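Local coordinates for B-129 (Sulfolobus virus 1, PDB 2WBT), which carries two C2H2 zinc fingers, probably binds DNA, and is essential for virus function, at the interface of chains A and B. Numbering follows the deposited sequence. Chains: chain A/B, B-129.

The C-alpha centres of contact 1 and contact 2 lie about 12 Å apart. No residue is common to both, but each uses the helix 26-32 region of chain B: contact 1 takes B:Arg31 in the helix and B:Leu35 beyond it, contact 2 takes B:Leu29 and B:His33. This segment therefore meets the end of the chain A helix 37-52 in contact 1 and the 3-10 helix 12-15 in contact 2. Because the interface is two-fold symmetric, both patches recur with the chains exchanged. The N-terminal halves may thus hold a dimer together, although the deposited assembly alone does not prove it.

Contact 1: the interface of chains A and B. Residues chain A 51-52, 54; chain B 31, 35.
The C-terminal turn of helix 37-52 in chain A, carrying A:Ile51 and A:His52, packs against B:Arg31 of helix 26-32, while the following 3-10 helix 54-56 brings A:Pro54 to B:Leu35. The order strand, short helix, long helix in each chain recalls a ribbon-helix-helix dimer, a resemblance offered with caution. B:Arg31 is central by burial, with 61 Å² hidden by chain A. Its aliphatic base touches A:Ile51, whose branch CG2 lies 4.0 Å from CB of B:Arg31. CG2 is the branch of A:Ile51 anti to the backbone N, and this rotamer turns it, not CG1, toward the arginine. Beyond CB the arginine is folded: successive bends at chi2 (-79°) and chi3 (-56°) shorten the chain and set the guanidinium beside the C-terminal end of the chain A helix 37-52. There NH1 of B:Arg31 comes within 3.5 Å of the imidazole ND1 of A:His52. It approaches the ND1-CE1 rim from one side of the ring, and the guanidinium and imidazole planes are 71° apart, which excludes a parallel stack. NH2 of B:Arg31, the other terminal nitrogen, lies 3.8 Å from the backbone O of A:Ile51. That separation is long for a hydrogen bond, but a positive group beside the carbonyl end of a helix would probably be electrostatically favourable; next to the imidazole it might instead make protonation of A:His52 somewhat harder. The apolar margin is formed by A:Pro54 and B:Leu35, whose side chains meet at about a right angle. Methyl CD2 of B:Leu35 reaches the pyrrolidine ring at CG of A:Pro54, 4.0 Å away, and at CB, 4.1 Å away.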
ATOM      1  N   ILE A  51      -9.912   6.498  -1.567  1.00 25.65           N
ATOM      2  CA  ILE A  51     -10.947   7.369  -2.134  1.00 25.75           C
ATOM      3  C   ILE A  51     -10.430   8.180  -3.330  1.00 25.85           C
ATOM      4  O   ILE A  51     -11.133   8.325  -4.333  1.00 25.86           O
ATOM      5  CB  ILE A  51     -11.527   8.329  -1.064  1.00 25.76           C
ATOM      6  CG1 ILE A  51     -12.423   7.564  -0.090  1.00 25.76           C
ATOM      7  CG2 ILE A  51     -12.333   9.448  -1.713  1.00 25.75           C
ATOM      8  CD1 ILE A  51     -12.777   8.346   1.156  1.00 25.76           C
ATOM      9  N   HIS A  52      -9.204   8.693  -3.226  1.00 25.96           N
ATOM     10  CA  HIS A  52      -8.625   9.549  -4.275  1.00 26.05           C
ATOM     11  C   HIS A  52      -7.975   8.772  -5.426  1.00 26.10           C
ATOM     12  O   HIS A  52      -7.828   9.306  -6.526  1.00 26.11           O
ATOM     13  CB  HIS A  52      -7.619  10.534  -3.669  1.00 26.07           C
ATOM     14  CG  HIS A  52      -8.262  11.694  -2.972  1.00 26.13           C
ATOM     15  ND1 HIS A  52      -8.939  12.685  -3.650  1.00 26.18           N
ATOM     16  CD2 HIS A  52      -8.332  12.020  -1.660  1.00 26.17           C
ATOM     17  CE1 HIS A  52      -9.399  13.571  -2.785  1.00 26.20           C
ATOM     18  NE2 HIS A  52      -9.044  13.191  -1.571  1.00 26.20           N
ATOM     19  N   PRO A  54      -8.948   5.223  -6.710  1.00 26.28           N
ATOM     20  CA  PRO A  54      -9.742   3.989  -6.626  1.00 26.31           C
ATOM     21  C   PRO A  54      -9.233   2.757  -7.396  1.00 26.35           C
ATOM     22  O   PRO A  54      -9.792   1.674  -7.221  1.00 26.35           O
ATOM     23  CB  PRO A  54     -11.117   4.418  -7.169  1.00 26.31           C
ATOM     24  CG  PRO A  54     -11.123   5.904  -7.091  1.00 26.30           C
ATOM     25  CD  PRO A  54      -9.714   6.302  -7.357  1.00 26.29           C
TER
ATOM     26  N   ARG B  31     -17.571  11.946  -2.575  1.00 37.71           N
ATOM     27  CA  ARG B  31     -16.715  11.197  -3.499  1.00 37.69           C
ATOM     28  C   ARG B  31     -16.824   9.699  -3.231  1.00 37.59           C
ATOM     29  O   ARG B  31     -16.912   8.895  -4.160  1.00 37.59           O
ATOM     30  CB  ARG B  31     -15.254  11.621  -3.341  1.00 37.73           C
ATOM     31  CG  ARG B  31     -14.952  13.045  -3.789  1.00 37.89           C
ATOM     32  CD  ARG B  31     -14.827  13.161  -5.295  1.00 38.12           C
ATOM     33  NE  ARG B  31     -13.816  12.252  -5.827  1.00 38.29           N
ATOM     34  CZ  ARG B  31     -12.499  12.435  -5.743  1.00 38.45           C
ATOM     35  NH1 ARG B  31     -11.989  13.509  -5.143  1.00 38.50           N
ATOM     36  NH2 ARG B  31     -11.678  11.530  -6.265  1.00 38.49           N
ATOM     37  N   LEU B  35     -18.596   6.032  -5.558  1.00 36.53           N
ATOM     38  CA  LEU B  35     -17.969   4.762  -5.912  1.00 36.46           C
ATOM     39  C   LEU B  35     -19.033   3.683  -6.068  1.00 36.42           C
ATOM     40  O   LEU B  35     -20.143   3.804  -5.543  1.00 36.41           O
ATOM     41  CB  LEU B  35     -16.953   4.328  -4.850  1.00 36.45           C
ATOM     42  CG  LEU B  35     -15.743   5.239  -4.632  1.00 36.43           C
ATOM     43  CD1 LEU B  35     -14.885   4.717  -3.489  1.00 36.41           C
ATOM     44  CD2 LEU B  35     -14.918   5.368  -5.904  1.00 36.42           C
TER

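Contact 2: the interface of chains A and B. Residues chain A 13-14; chain B 29, 33.
With A:Tyr13 in a helical backbone conformation (phi -58°), the 3-10 helix 12-15 of chain A turns the carbonyls of A:Tyr13 and A:Leu14 toward B:Leu29 of helix 26-32, with B:His33 in the loop just beyond that helix. At the backbone, O of A:Leu14 is 3.3 Å from methyl CD2 of B:Leu29, a van der Waals contact rather than a polar link. The main side-chain contact is between A:Tyr13 and B:His33. Their ring centroids are 4.9 Å apart and the planes stand at 67°, an edge-to-face pairing. The tyrosine supplies the edge: CE1 of A:Tyr13 sits over the imidazole near its rim, 3.6 Å from CD2 of B:His33, and the neighbouring CD1 of A:Tyr13 is 3.4 Å from NE2 of B:His33. With chi1 at 72°, CG of A:Tyr13 lies between the backbone N and the carbonyl carbon, and the phenol ring is directed from there toward the histidine. Methyl CD2 of A:Leu14 lies on the same side of the imidazole, beyond its CG margin, 3.9 Å from both CB and CG of B:His33. The leucine also lies against its own neighbour, its CG resting over one face of the A:Tyr13 ring, so both side chains offer a joined surface to the histidine. On the chain B side, ND1 of B:His33 donates a hydrogen bond of 3.0 Å to the backbone O of B:Leu29, four residues earlier. The bond is bent, and the oxygen is displaced from the imidazole plane, but it should limit rotation of the ring and hold its face toward chain A. B:His33 hides 58 Å² against the partner. By packing the 3-10 helix of one chain against the end of helix 26-32 of the other, the patch and its twin would help to hold a dimer together, if the deposited pair is the biological one.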
ATOM      1  N   TYR A  13     -26.797  10.446   5.773  1.00 31.10           N
ATOM      2  CA  TYR A  13     -25.535   9.699   5.707  1.00 31.30           C
ATOM      3  C   TYR A  13     -24.588  10.343   4.685  1.00 31.50           C
ATOM      4  O   TYR A  13     -23.366  10.282   4.835  1.00 31.52           O
ATOM      5  CB  TYR A  13     -25.781   8.225   5.351  1.00 31.30           C
ATOM      6  CG  TYR A  13     -26.192   7.995   3.912  1.00 31.30           C
ATOM      7  CD1 TYR A  13     -25.237   7.845   2.908  1.00 31.31           C
ATOM      8  CD2 TYR A  13     -27.533   7.929   3.554  1.00 31.31           C
ATOM      9  CE1 TYR A  13     -25.609   7.639   1.587  1.00 31.31           C
ATOM     10  CE2 TYR A  13     -27.916   7.721   2.236  1.00 31.31           C
ATOM     11  CZ  TYR A  13     -26.949   7.577   1.257  1.00 31.31           C
ATOM     12  OH  TYR A  13     -27.324   7.372  -0.051  1.00 31.31           O
ATOM     13  N   LEU A  14     -25.167  10.949   3.648  1.00 31.76           N
ATOM     14  CA  LEU A  14     -24.407  11.644   2.603  1.00 31.97           C
ATOM     15  C   LEU A  14     -23.636  12.870   3.106  1.00 32.19           C
ATOM     16  O   LEU A  14     -22.560  13.176   2.590  1.00 32.20           O
ATOM     17  CB  LEU A  14     -25.339  12.083   1.462  1.00 31.96           C
ATOM     18  CG  LEU A  14     -25.893  11.000   0.534  1.00 31.96           C
ATOM     19  CD1 LEU A  14     -26.894  11.600  -0.441  1.00 31.95           C
ATOM     20  CD2 LEU A  14     -24.771  10.297  -0.218  1.00 31.95           C
TER
ATOM     21  N   LEU B  29     -16.365  12.341   1.349  1.00 37.80           N
ATOM     22  CA  LEU B  29     -17.559  11.574   1.711  1.00 37.79           C
ATOM     23  C   LEU B  29     -18.544  11.443   0.544  1.00 37.79           C
ATOM     24  O   LEU B  29     -19.102  10.367   0.326  1.00 37.79           O
ATOM     25  CB  LEU B  29     -18.259  12.207   2.919  1.00 37.80           C
ATOM     26  CG  LEU B  29     -19.455  11.441   3.499  1.00 37.80           C
ATOM     27  CD1 LEU B  29     -19.035  10.072   4.010  1.00 37.80           C
ATOM     28  CD2 LEU B  29     -20.109  12.246   4.608  1.00 37.80           C
ATOM     29  N   HIS B  33     -19.329   7.972  -1.779  1.00 37.17           N
ATOM     30  CA  HIS B  33     -20.645   7.433  -2.146  1.00 37.08           C
ATOM     31  C   HIS B  33     -20.937   7.454  -3.653  1.00 36.97           C
ATOM     32  O   HIS B  33     -21.978   6.961  -4.088  1.00 36.96           O
ATOM     33  CB  HIS B  33     -21.750   8.158  -1.372  1.00 37.09           C
ATOM     34  CG  HIS B  33     -21.830   7.758   0.068  1.00 37.12           C
ATOM     35  ND1 HIS B  33     -21.404   8.572   1.095  1.00 37.15           N
ATOM     36  CD2 HIS B  33     -22.269   6.617   0.650  1.00 37.15           C
ATOM     37  CE1 HIS B  33     -21.588   7.955   2.248  1.00 37.17           C
ATOM     38  NE2 HIS B  33     -22.111   6.767   2.007  1.00 37.17           N
TER